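Side-chain contacts in extracellular solute-binding protein family 1 (Kribbella flavida, PDB 5IXP), which probably binds a solute outside the cell and hands it to an ABC transporter for import: residues E20-A23 against V28-T31; A291-L294 against E298-I301; F9-Y14 against E32-T37; Y14-R19 against F304-S309; R80-D85 against Q283-A288. All blocks are in the same frame, centred on the assembly; numbering follows the deposited sequence. Where two conformers were deposited one is given.

Contact 1 of 5, residues E20-A23 against V28-T31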
# COMPACT_ATOMS: atom_id res chain seq x y z
N GLU A 20 1.24 -28.40 -1.44
CA GLU A 20 1.51 -28.80 -0.07
C GLU A 20 0.21 -29.05 0.70
O GLU A 20 0.08 -30.05 1.41
CB GLU A 20 2.34 -27.72 0.63
CG GLU A 20 3.73 -27.57 0.07
CD GLU A 20 4.49 -26.42 0.70
OE1 GLU A 20 3.86 -25.57 1.36
OE2 GLU A 20 5.72 -26.37 0.54
N TYR A 21 -0.76 -28.15 0.56
CA TYR A 21 -2.01 -28.30 1.30
C TYR A 21 -2.74 -29.57 0.89
O TYR A 21 -3.26 -30.30 1.74
CB TYR A 21 -2.89 -27.08 1.07
CG TYR A 21 -4.03 -26.95 2.05
CD1 TYR A 21 -3.82 -26.37 3.30
CD2 TYR A 21 -5.31 -27.39 1.73
CE1 TYR A 21 -4.86 -26.24 4.21
CE2 TYR A 21 -6.36 -27.26 2.63
CZ TYR A 21 -6.12 -26.68 3.87
OH TYR A 21 -7.14 -26.54 4.77
N GLU A 22 -2.80 -29.85 -0.42
CA GLU A 22 -3.47 -31.06 -0.87
C GLU A 22 -2.76 -32.31 -0.38
O GLU A 22 -3.41 -33.33 -0.09
CB GLU A 22 -3.55 -31.08 -2.40
CG GLU A 22 -4.59 -30.11 -2.98
CD GLU A 22 -4.81 -30.37 -4.46
OE1 GLU A 22 -4.06 -31.21 -5.00
OE2 GLU A 22 -5.69 -29.74 -5.08
N ALA A 23 -1.43 -32.27 -0.27
CA ALA A 23 -0.71 -33.42 0.26
C ALA A 23 -1.07 -33.66 1.72
O ALA A 23 -1.16 -34.81 2.17
CB ALA A 23 0.80 -33.21 0.11
N VAL A 28 -9.15 -32.54 -0.06
CA VAL A 28 -9.34 -31.17 -0.55
C VAL A 28 -8.69 -31.04 -1.92
O VAL A 28 -7.50 -31.37 -2.08
CB VAL A 28 -8.77 -30.13 0.43
CG1 VAL A 28 -8.95 -28.71 -0.13
CG2 VAL A 28 -9.43 -30.26 1.78
N LYS A 29 -9.45 -30.55 -2.89
CA LYS A 29 -8.93 -30.23 -4.22
C LYS A 29 -9.02 -28.72 -4.42
O LYS A 29 -10.09 -28.13 -4.24
CB LYS A 29 -9.72 -30.95 -5.32
CG LYS A 29 -9.04 -30.82 -6.68
CD LYS A 29 -9.79 -31.55 -7.80
CE LYS A 29 -10.85 -30.66 -8.41
NZ LYS A 29 -11.48 -31.35 -9.55
N ILE A 30 -7.89 -28.10 -4.77
CA ILE A 30 -7.79 -26.65 -4.94
C ILE A 30 -7.64 -26.33 -6.42
O ILE A 30 -6.76 -26.89 -7.09
CB ILE A 30 -6.61 -26.05 -4.16
CG1 ILE A 30 -6.75 -26.33 -2.66
CG2 ILE A 30 -6.51 -24.53 -4.42
CD1 ILE A 30 -5.47 -26.00 -1.87
N THR A 31 -8.44 -25.40 -6.90
CA THR A 31 -8.29 -24.86 -8.24
C THR A 31 -8.12 -23.35 -8.12
O THR A 31 -8.92 -22.70 -7.45
CB THR A 31 -9.51 -25.16 -9.12
OG1 THR A 31 -9.78 -26.57 -9.12
CG2 THR A 31 -9.25 -24.68 -10.55
O HOH W 1 -6.26 -29.31 -8.00
O HOH W 2 -5.88 -33.47 -1.82
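Glu22 reaches from the helix to the strand and accepts the backbone N-H of Ile30, with Glu22 OE2 2.8 Å from Ile30 N. The bond is nearly straight (174°) and uses the lone pair of OE2 that faces away from OE1. Beyond CG the glutamate chain is extended, and on its way it passes alongside a strand carbonyl, Glu22 CG lying 3.3 Å from Val28 O. One water then donates both to Glu22 OE2 and to Ile30 O, the latter at 2.6 Å. The two backbone polar groups of Ile30 are therefore tied to the same carboxylate oxygen, one directly and one through water.

Tyr21 supplies the apolar half. Its CG stands anti to the backbone N (chi1 -165°), which swings the ring to the strand side of the helix. There the ring edge meets Val28, Tyr21 CE2 to Val28 CG1 being 4.1 Å, while the Ile30 side chain crosses that of Tyr21 at about a right angle, with Ile30 CD1 3.9 Å from Tyr21 CD2.

Further out, His25 stacks on the Tyr21 ring, Leu290 touches both Tyr21 and Ile30, and Val28 and Ile30 rest on Leu4 and Ile6. This is the return leg of a beta-alpha-beta crossover, in which helix 15-24 packs on the parallel strands 2-8 and 28-34, as in the lobes of periplasmic binding proteins.

Contact 2 of 5, residues A291-L294 against E298-I301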
# COMPACT_ATOMS: atom_id res chain seq x y z
N ALA A 291 -7.68 -20.51 3.87
CA ALA A 291 -7.25 -19.11 3.87
C ALA A 291 -6.36 -18.83 5.08
O ALA A 291 -5.35 -18.11 4.97
CB ALA A 291 -8.45 -18.18 3.87
N ALA A 292 -6.71 -19.39 6.24
CA ALA A 292 -5.88 -19.20 7.42
C ALA A 292 -4.51 -19.85 7.23
O ALA A 292 -3.49 -19.29 7.65
CB ALA A 292 -6.58 -19.77 8.66
N TRP A 293 -4.47 -21.02 6.60
CA TRP A 293 -3.19 -21.68 6.40
C TRP A 293 -2.32 -20.91 5.40
O TRP A 293 -1.12 -20.73 5.61
CB TRP A 293 -3.40 -23.12 5.94
CG TRP A 293 -2.12 -23.86 5.73
CD1 TRP A 293 -1.37 -24.49 6.68
CD2 TRP A 293 -1.42 -24.04 4.49
NE1 TRP A 293 -0.25 -25.06 6.12
CE2 TRP A 293 -0.26 -24.80 4.77
CE3 TRP A 293 -1.67 -23.65 3.17
CZ2 TRP A 293 0.65 -25.16 3.78
CZ3 TRP A 293 -0.77 -24.02 2.19
CH2 TRP A 293 0.38 -24.77 2.50
N LEU A 294 -2.93 -20.44 4.30
CA LEU A 294 -2.17 -19.70 3.31
C LEU A 294 -1.57 -18.42 3.88
O LEU A 294 -0.57 -17.92 3.36
CB LEU A 294 -3.06 -19.35 2.10
CG LEU A 294 -3.45 -20.51 1.17
CD1 LEU A 294 -4.59 -20.08 0.26
CD2 LEU A 294 -2.25 -21.01 0.34
N GLU A 298 4.48 -19.50 8.48
CA GLU A 298 5.33 -20.39 7.70
C GLU A 298 5.07 -20.22 6.21
O GLU A 298 6.00 -20.27 5.39
CB GLU A 298 5.14 -21.85 8.12
CG GLU A 298 5.70 -22.18 9.51
CD GLU A 298 5.87 -23.68 9.77
OE1 GLU A 298 5.23 -24.50 9.08
OE2 GLU A 298 6.66 -24.04 10.67
N GLN A 299 3.81 -20.00 5.83
CA GLN A 299 3.48 -19.83 4.42
C GLN A 299 3.87 -18.44 3.93
O GLN A 299 4.33 -18.29 2.79
CB GLN A 299 2.00 -20.11 4.18
CG GLN A 299 1.71 -21.61 4.04
CD GLN A 299 2.02 -22.39 5.31
OE1 GLN A 299 3.01 -23.12 5.37
NE2 GLN A 299 1.16 -22.24 6.32
N GLN A 300 3.72 -17.42 4.77
CA GLN A 300 4.15 -16.09 4.33
C GLN A 300 5.66 -16.04 4.12
O GLN A 300 6.14 -15.32 3.23
CB GLN A 300 3.68 -15.03 5.33
CG GLN A 300 2.15 -14.98 5.46
CD GLN A 300 1.63 -13.56 5.62
OE1 GLN A 300 2.39 -12.61 5.53
NE2 GLN A 300 0.34 -13.43 5.86
N ILE A 301 6.42 -16.81 4.90
CA ILE A 301 7.85 -16.90 4.65
C ILE A 301 8.13 -17.58 3.31
O ILE A 301 8.99 -17.13 2.54
CB ILE A 301 8.55 -17.63 5.81
CG1 ILE A 301 8.52 -16.75 7.06
CG2 ILE A 301 9.99 -18.01 5.41
CD1 ILE A 301 8.86 -17.48 8.33
O HOH W 3 3.11 -25.40 6.89
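Trp293 lays one face of its indole against the side-chain amide of Gln299, ring and amide planes stacked only 12° apart. The amide nitrogen sits toward the rim of the ring system, Gln299 NE2 3.2 Å from Trp293 NE1; both are donors, so this is stacking and not a bond. Further back along the glutamine, CG stands almost straight above the six-membered ring in a CH-pi contact, Gln299 CG being 3.6 Å from its centroid.

The same tryptophan also offers its carbonyl. Gln299 NE2 donates to Trp293 O at 2.8 Å (165°); the oxygen lies close to the amide plane, whereas the donor is tilted from the plane of the carbonyl. A bend in the glutamine (chi2 63°) folds the amide back over the indole and lets it serve ring and carbonyl together. Stack and bond between them fix its rotation. Gln299 OE1 accepts from a water at 2.7 Å, and Lys302 NZ is a second donor to OE1.

At Leu294 the backbone does the touching: Leu294 O is 3.5 Å from Gln299 CB, while the CB of Leu294 points away, and the leucine packs on Leu17 and Tyr14. A short connection joins helix 284-294 to helix 297-307 in this binding-protein fold, and an early side chain of the second helix bonds to one of the last carbonyls of the first.

Contact 3 of 5, residues F9-Y14 against E32-T37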
# COMPACT_ATOMS: atom_id res chain seq x y z
N PHE A 9 -4.94 -12.55 -8.19
CA PHE A 9 -4.57 -11.62 -9.25
C PHE A 9 -3.09 -11.36 -9.10
O PHE A 9 -2.52 -11.54 -8.02
CB PHE A 9 -5.39 -10.31 -9.17
CG PHE A 9 -5.32 -9.65 -7.82
CD1 PHE A 9 -4.29 -8.77 -7.51
CD2 PHE A 9 -6.27 -9.93 -6.84
CE1 PHE A 9 -4.21 -8.18 -6.24
CE2 PHE A 9 -6.20 -9.35 -5.59
CZ PHE A 9 -5.16 -8.48 -5.28
N ASN A 10 -2.46 -10.92 -10.19
CA ASN A 10 -1.00 -10.78 -10.22
C ASN A 10 -0.39 -12.09 -9.73
O ASN A 10 -0.87 -13.16 -10.11
CB ASN A 10 -0.55 -9.57 -9.41
CG ASN A 10 -1.03 -8.25 -10.01
OD1 ASN A 10 -1.18 -8.13 -11.23
ND2 ASN A 10 -1.27 -7.26 -9.15
N GLU A 11 0.65 -12.05 -8.90
CA GLU A 11 1.30 -13.29 -8.47
C GLU A 11 1.32 -13.38 -6.95
O GLU A 11 2.19 -12.80 -6.29
CB GLU A 11 2.71 -13.40 -9.05
CG GLU A 11 3.38 -14.73 -8.69
CD GLU A 11 2.51 -15.93 -9.07
OE1 GLU A 11 2.42 -16.24 -10.28
OE2 GLU A 11 1.89 -16.54 -8.17
N PHE A 12 0.38 -14.16 -6.40
CA PHE A 12 0.37 -14.39 -4.96
C PHE A 12 1.45 -15.37 -4.51
O PHE A 12 1.73 -15.45 -3.31
CB PHE A 12 -1.01 -14.89 -4.53
CG PHE A 12 -1.99 -13.77 -4.26
CD1 PHE A 12 -2.27 -12.84 -5.24
CD2 PHE A 12 -2.60 -13.63 -3.02
CE1 PHE A 12 -3.15 -11.79 -5.01
CE2 PHE A 12 -3.49 -12.59 -2.77
CZ PHE A 12 -3.75 -11.66 -3.78
N GLY A 13 2.07 -16.10 -5.44
CA GLY A 13 3.12 -17.03 -5.06
C GLY A 13 2.64 -18.29 -4.39
O GLY A 13 3.42 -18.95 -3.69
N TYR A 14 1.38 -18.67 -4.60
CA TYR A 14 0.75 -19.77 -3.88
C TYR A 14 0.89 -21.13 -4.57
O TYR A 14 0.46 -22.14 -3.99
CB TYR A 14 -0.74 -19.49 -3.68
CG TYR A 14 -1.09 -18.45 -2.64
CD1 TYR A 14 -2.41 -18.00 -2.53
CD2 TYR A 14 -0.13 -17.94 -1.75
CE1 TYR A 14 -2.77 -17.06 -1.57
CE2 TYR A 14 -0.49 -16.98 -0.79
CZ TYR A 14 -1.82 -16.56 -0.71
OH TYR A 14 -2.21 -15.63 0.23
N GLU A 32 -7.09 -22.81 -8.75
CA GLU A 32 -6.87 -21.37 -8.75
C GLU A 32 -7.46 -20.75 -10.01
O GLU A 32 -7.30 -21.30 -11.11
CB GLU A 32 -5.38 -21.02 -8.65
CG GLU A 32 -5.12 -19.51 -8.45
CD GLU A 32 -3.63 -19.17 -8.31
OE1 GLU A 32 -2.86 -19.50 -9.24
OE2 GLU A 32 -3.23 -18.59 -7.27
N ARG A 33 -8.12 -19.60 -9.85
CA ARG A 33 -8.70 -18.84 -10.94
C ARG A 33 -7.99 -17.49 -11.01
O ARG A 33 -7.85 -16.80 -10.00
CB ARG A 33 -10.21 -18.65 -10.68
CG ARG A 33 -10.94 -17.77 -11.65
CD ARG A 33 -12.36 -17.52 -11.13
NE ARG A 33 -13.08 -18.77 -10.92
CZ ARG A 33 -14.24 -18.86 -10.26
NH1 ARG A 33 -14.78 -17.78 -9.74
NH2 ARG A 33 -14.84 -20.04 -10.11
N ARG A 34 -7.51 -17.13 -12.21
CA ARG A 34 -6.79 -15.87 -12.39
C ARG A 34 -7.45 -15.08 -13.51
O ARG A 34 -7.35 -15.48 -14.68
CB ARG A 34 -5.32 -16.10 -12.73
CG ARG A 34 -4.53 -16.81 -11.66
CD ARG A 34 -3.06 -16.86 -12.03
NE ARG A 34 -2.30 -17.59 -11.03
CZ ARG A 34 -1.00 -17.43 -10.80
NH1 ARG A 34 -0.30 -16.55 -11.52
NH2 ARG A 34 -0.42 -18.13 -9.85
N ALA A 35 -8.10 -13.97 -13.18
CA ALA A 35 -8.51 -13.03 -14.22
C ALA A 35 -7.28 -12.48 -14.94
O ALA A 35 -6.17 -12.45 -14.39
CB ALA A 35 -9.33 -11.88 -13.62
N ALA A 36 -7.49 -12.04 -16.18
CA ALA A 36 -6.37 -11.55 -16.98
C ALA A 36 -5.76 -10.28 -16.40
O ALA A 36 -4.55 -10.05 -16.55
CB ALA A 36 -6.82 -11.28 -18.42
N THR A 37 -6.57 -9.45 -15.76
CA THR A 37 -6.09 -8.19 -15.20
C THR A 37 -6.69 -8.00 -13.82
O THR A 37 -7.70 -8.62 -13.46
CB THR A 37 -6.48 -6.98 -16.06
OG1 THR A 37 -7.91 -6.84 -16.04
CG2 THR A 37 -6.00 -7.14 -17.51
O HOH W 4 -4.10 -10.66 -12.68
O HOH W 5 -0.64 -17.75 -6.75
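The loop carrying Glu11 passes the segment carrying Arg34 without backbone pairing, the CA atoms of Tyr14 and Glu32, the nearest pair, being 9.2 Å apart, and side chains and water bridge the interval. Glu11 has CG anti to the backbone N (chi1 -176°) and then bends at chi2, which brings its carboxylate to the guanidinium of Arg34. The main bond of this salt bridge joins Arg34 NH1 to Glu11 OE1 at 3.0 Å (158°). It lies in the guanidinium plane but comes from above the carboxylate, because the two flat groups are turned 58° against each other. Arg34 NH2 adds weak bonds to both carboxylate oxygens in place of a second strong one.

Arg34 is also gripped from within its own segment. Glu32 OE1 accepts from Arg34 NE at 2.7 Å and from Arg34 NH2 at 2.9 Å, both from the same face of the carboxylate. Shared between two acids, the arginine probably offsets their mutual repulsion. Glu11 OE2 in turn accepts from Gly13 N at 2.8 Å, holding the turn of its loop. A water ties the network together, donating to Glu11 OE2 and Glu32 OE2 and accepting from Tyr14 N.

The loop is the passage from strand 2-8 into helix 15-24, pinned here at the surface to the continuation of strand 28-34: Tyr18 of that helix bonds to Glu32 OE2, Glu11 touches Val307 on helix 297-307, and Phe9 and Phe12 turn the other way, onto strands 58-62 and 269-276.

Contact 4 of 5, residues Y14-R19 against F304-S309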
# COMPACT_ATOMS: atom_id res chain seq x y z
N TYR A 14 1.38 -18.67 -4.60
CA TYR A 14 0.75 -19.77 -3.88
C TYR A 14 0.89 -21.13 -4.57
O TYR A 14 0.46 -22.14 -3.99
CB TYR A 14 -0.74 -19.49 -3.68
CG TYR A 14 -1.09 -18.45 -2.64
CD1 TYR A 14 -2.41 -18.00 -2.53
CD2 TYR A 14 -0.13 -17.94 -1.75
CE1 TYR A 14 -2.77 -17.06 -1.57
CE2 TYR A 14 -0.49 -16.98 -0.79
CZ TYR A 14 -1.82 -16.56 -0.71
OH TYR A 14 -2.21 -15.63 0.23
N SER A 15 1.44 -21.20 -5.78
CA SER A 15 1.36 -22.45 -6.55
C SER A 15 1.90 -23.65 -5.78
O SER A 15 1.26 -24.71 -5.74
CB SER A 15 2.09 -22.29 -7.89
OG SER A 15 1.41 -21.36 -8.71
N ASP A 16 3.09 -23.52 -5.18
CA ASP A 16 3.62 -24.64 -4.42
C ASP A 16 2.80 -24.90 -3.16
O ASP A 16 2.69 -26.05 -2.71
CB ASP A 16 5.08 -24.41 -4.01
CG ASP A 16 6.00 -24.22 -5.20
OD1 ASP A 16 5.72 -24.82 -6.26
OD2 ASP A 16 7.00 -23.48 -5.07
N LEU A 17 2.23 -23.84 -2.58
CA LEU A 17 1.47 -24.00 -1.35
C LEU A 17 0.23 -24.85 -1.58
O LEU A 17 -0.14 -25.66 -0.73
CB LEU A 17 1.09 -22.64 -0.77
CG LEU A 17 2.26 -21.71 -0.48
CD1 LEU A 17 1.79 -20.50 0.30
CD2 LEU A 17 3.34 -22.45 0.28
N TYR A 18 -0.44 -24.67 -2.74
CA TYR A 18 -1.62 -25.49 -3.02
C TYR A 18 -1.26 -26.96 -3.05
O TYR A 18 -2.01 -27.80 -2.54
CB TYR A 18 -2.24 -25.10 -4.36
CG TYR A 18 -2.67 -23.65 -4.50
CD1 TYR A 18 -3.24 -22.96 -3.43
CD2 TYR A 18 -2.53 -22.99 -5.72
CE1 TYR A 18 -3.65 -21.63 -3.57
CE2 TYR A 18 -2.94 -21.66 -5.87
CZ TYR A 18 -3.50 -20.99 -4.80
OH TYR A 18 -3.90 -19.67 -4.94
N ARG A 19 -0.11 -27.30 -3.65
CA ARG A 19 0.34 -28.69 -3.68
C ARG A 19 0.59 -29.22 -2.28
O ARG A 19 0.21 -30.35 -1.95
CB ARG A 19 1.60 -28.83 -4.53
CG ARG A 19 1.43 -28.42 -5.97
CD ARG A 19 2.69 -28.63 -6.81
NE ARG A 19 2.54 -28.04 -8.13
CZ ARG A 19 3.12 -26.91 -8.52
NH1 ARG A 19 3.93 -26.25 -7.70
NH2 ARG A 19 2.91 -26.45 -9.75
N PHE A 304 7.44 -15.05 0.67
CA PHE A 304 8.52 -14.07 0.67
C PHE A 304 9.73 -14.57 -0.10
O PHE A 304 10.32 -13.83 -0.90
CB PHE A 304 8.91 -13.73 2.12
CG PHE A 304 10.12 -12.83 2.23
CD1 PHE A 304 10.01 -11.47 1.97
CD2 PHE A 304 11.35 -13.35 2.61
CE1 PHE A 304 11.12 -10.64 2.08
CE2 PHE A 304 12.46 -12.52 2.72
CZ PHE A 304 12.35 -11.17 2.46
N LYS A 305 10.13 -15.82 0.11
CA LYS A 305 11.29 -16.32 -0.62
C LYS A 305 10.98 -16.57 -2.08
O LYS A 305 11.87 -16.43 -2.92
CB LYS A 305 11.84 -17.59 0.03
CG LYS A 305 11.93 -17.48 1.54
CD LYS A 305 12.79 -18.56 2.12
CE LYS A 305 12.16 -19.90 1.93
NZ LYS A 305 12.05 -20.62 3.24
N LYS A 306 9.74 -16.90 -2.41
CA LYS A 306 9.40 -17.22 -3.79
C LYS A 306 9.24 -15.95 -4.63
O LYS A 306 9.81 -15.86 -5.73
CB LYS A 306 8.12 -18.05 -3.84
CG LYS A 306 7.89 -18.73 -5.18
CD LYS A 306 6.53 -19.42 -5.22
CE LYS A 306 6.35 -20.20 -6.53
NZ LYS A 306 7.42 -21.22 -6.71
N VAL A 307 8.48 -14.97 -4.15
CA VAL A 307 8.15 -13.81 -4.97
C VAL A 307 8.50 -12.49 -4.30
O VAL A 307 8.36 -11.43 -4.91
CB VAL A 307 6.66 -13.82 -5.38
CG1 VAL A 307 6.35 -15.06 -6.22
CG2 VAL A 307 5.77 -13.77 -4.17
N GLY A 308 8.95 -12.53 -3.05
CA GLY A 308 9.44 -11.32 -2.40
C GLY A 308 8.40 -10.53 -1.62
O GLY A 308 8.74 -9.47 -1.06
N SER A 309 7.15 -10.98 -1.58
CA SER A 309 6.10 -10.26 -0.87
C SER A 309 6.41 -10.17 0.62
O SER A 309 6.79 -11.16 1.26
CB SER A 309 4.77 -10.96 -1.07
OG SER A 309 4.52 -11.14 -2.45
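Lys306 stretches across to Asp16 and closes a salt bridge at the molecular surface. From CB the lysine starts with CG anti to its backbone N (chi1 -165°) and stays extended as far as CE, a course that carries it away from its own helix toward the start of helix 15-24. On the way CD passes beside the loop that leads into that helix, close to the carbonyl oxygen of Gly13. CE comes to 3.6 Å from Asp16 OD2. There the chain bends (chi4 58°), and NZ arrives at the carboxylate, Lys306 NZ donating to Asp16 OD2 at 2.8 Å. The amine meets this oxygen from above the carboxylate plane and not within it, and with Lys306 NZ 4.0 Å from Asp16 OD1 it grips one oxygen alone.

The pair joins two ends: Asp16 belongs to the first turn of helix 15-24, Lys306 to the last turn of helix 297-307. Acid at an amino end and base at a carboxyl end each probably sit well with the local helix dipole. In this way a helix of the first beta-alpha-beta unit is linked to one nearly 300 residues later, within the binding-protein fold. Replacing Asp16 by alanine would probably leave the Lys306 amine without its anionic mate and free to swing into solvent.

Just past Lys306 the helix stops at Gly308, whose positive phi (91°) would press a side chain against the preceding carbonyl. At the other carboxylate oxygen, Arg19 was modelled in two conformers, so its pairing with the acid, Arg19 NH1 2.7 Å from Asp16 OD1 in one of them, is less certain.

Contact 5 of 5, residues R80-D85 against Q283-A288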
# COMPACT_ATOMS: atom_id res chain seq x y z
N ARG A 80 -14.43 -14.63 12.34
CA ARG A 80 -14.55 -14.93 13.77
C ARG A 80 -15.40 -16.16 14.01
O ARG A 80 -15.23 -16.84 15.03
CB ARG A 80 -15.11 -13.73 14.51
CG ARG A 80 -14.09 -12.66 14.71
CD ARG A 80 -14.68 -11.30 14.47
NE ARG A 80 -15.20 -10.71 15.69
CZ ARG A 80 -16.48 -10.39 15.89
NH1 ARG A 80 -17.38 -10.61 14.94
NH2 ARG A 80 -16.84 -9.84 17.03
N ASP A 81 -16.33 -16.47 13.10
CA ASP A 81 -17.09 -17.71 13.22
C ASP A 81 -16.25 -18.93 12.93
O ASP A 81 -16.75 -20.05 13.08
CB ASP A 81 -18.31 -17.69 12.29
CG ASP A 81 -19.34 -16.65 12.69
OD1 ASP A 81 -19.46 -16.35 13.90
OD2 ASP A 81 -20.05 -16.14 11.80
N HIS A 82 -14.98 -18.76 12.53
CA HIS A 82 -14.13 -19.89 12.19
C HIS A 82 -12.74 -19.75 12.80
O HIS A 82 -11.77 -20.28 12.27
CB HIS A 82 -14.02 -20.05 10.67
CG HIS A 82 -15.36 -20.19 10.01
ND1 HIS A 82 -15.98 -21.40 9.86
CD2 HIS A 82 -16.20 -19.26 9.51
CE1 HIS A 82 -17.15 -21.22 9.27
NE2 HIS A 82 -17.31 -19.93 9.05
N GLY A 83 -12.63 -19.02 13.92
CA GLY A 83 -11.41 -19.00 14.69
C GLY A 83 -10.56 -17.75 14.54
O GLY A 83 -9.48 -17.71 15.14
N ALA A 84 -11.01 -16.74 13.80
CA ALA A 84 -10.21 -15.53 13.62
C ALA A 84 -9.83 -14.88 14.94
O ALA A 84 -8.75 -14.28 15.06
CB ALA A 84 -10.96 -14.52 12.76
N ASP A 85 -10.71 -14.95 15.95
CA ASP A 85 -10.42 -14.25 17.20
C ASP A 85 -9.19 -14.83 17.89
O ASP A 85 -8.43 -14.09 18.52
CB ASP A 85 -11.63 -14.28 18.12
CG ASP A 85 -12.58 -13.12 17.88
OD1 ASP A 85 -12.09 -11.98 17.64
OD2 ASP A 85 -13.81 -13.33 17.91
N GLN A 283 -18.65 -24.21 1.10
CA GLN A 283 -17.70 -24.83 2.02
C GLN A 283 -17.00 -23.77 2.86
O GLN A 283 -15.77 -23.66 2.84
CB GLN A 283 -16.66 -25.65 1.24
CG GLN A 283 -17.21 -26.73 0.34
CD GLN A 283 -17.33 -28.06 1.04
OE1 GLN A 283 -17.18 -28.15 2.26
NE2 GLN A 283 -17.62 -29.10 0.28
N PRO A 284 -17.75 -22.96 3.62
CA PRO A 284 -17.10 -21.84 4.31
C PRO A 284 -16.07 -22.28 5.34
O PRO A 284 -15.04 -21.60 5.50
CB PRO A 284 -18.27 -21.09 4.95
CG PRO A 284 -19.38 -22.10 5.03
CD PRO A 284 -19.21 -22.97 3.83
N ALA A 285 -16.28 -23.40 6.02
CA ALA A 285 -15.31 -23.81 7.03
C ALA A 285 -14.01 -24.29 6.39
O ALA A 285 -12.91 -23.93 6.85
CB ALA A 285 -15.91 -24.89 7.93
N GLU A 286 -14.10 -25.08 5.32
CA GLU A 286 -12.89 -25.52 4.62
C GLU A 286 -12.21 -24.35 3.92
O GLU A 286 -10.97 -24.30 3.87
CB GLU A 286 -13.23 -26.61 3.60
CG GLU A 286 -13.73 -27.90 4.22
CD GLU A 286 -12.64 -28.72 4.88
OE1 GLU A 286 -11.44 -28.46 4.68
OE2 GLU A 286 -12.99 -29.65 5.62
N ALA A 287 -12.99 -23.42 3.37
CA ALA A 287 -12.42 -22.22 2.76
C ALA A 287 -11.68 -21.38 3.79
O ALA A 287 -10.55 -20.94 3.54
CB ALA A 287 -13.52 -21.38 2.09
N ALA A 288 -12.29 -21.15 4.95
CA ALA A 288 -11.63 -20.36 5.98
C ALA A 288 -10.37 -21.06 6.48
O ALA A 288 -9.35 -20.41 6.76
CB ALA A 288 -12.58 -20.08 7.15
O HOH W 6 -10.19 -19.78 9.97
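His82 sets CG anti to its own carbonyl carbon (chi1 -56°) and turns the ring about chi2 (-87°), which lays the imidazole along the first turn of helix 284-294, against Pro284, Ala285 and Ala288. In a fold of the periplasmic binding-protein type, this is where the turn entering the short helix 84-87 meets the amino end of a much later helix.

The contact is one of shape, with small residues giving the histidine room. Toward its base, His82 CB rests on the methyl of Ala288, 3.8 Å from Ala288 CB. Farther out, the ring nitrogen comes against the backbone of Ala285, His82 ND1 being 3.8 Å from Ala285 CA and 4.0 Å from Ala285 CB. At the far side of the ring, His82 CE1 comes to 4.2 Å from Pro284 C. The carbonyl oxygen of Pro284 lies over one face of the imidazole, and that oxygen accepts the helix bond, Ala288 N to Pro284 O at 2.8 Å.

With an alanine in place of His82, the imidazole would be gone and a gap would probably open beside Ala285 and Pro284, leaving the turn less firmly seated on the helix. Val77 also touches the histidine, from the loop before it. Gly83, right after, has a phi of 104°, where a side chain would jam against the carbonyl of His82. That same carbonyl holds a water, which donates to His82 O at 2.8 Å and, more weakly, to Ala288 O at 3.4 Å.

In the fold
Helix 15-24 ties most of these contacts together. Contact 1 packs it on strand 28-34, contact 3 joins the loop before it to residues 32-37, and contact 4 ties its start to helix 297-307. Along the chain contact 1 lies within the span of contact 3, contacts 3 and 4 alternate and share Tyr14, and contacts 5 then 2 fall within the long span of contact 4. Contact 4 has its centre about 9 Å from that of contact 2, between helices 284-294 and 297-307, and about 22 Å from that of contact 5, at the other end of helix 284-294. Loop 9-14 and helix 15-24 thus meet helices 284-294 and 297-307, consistent with a lobe built from distant segments.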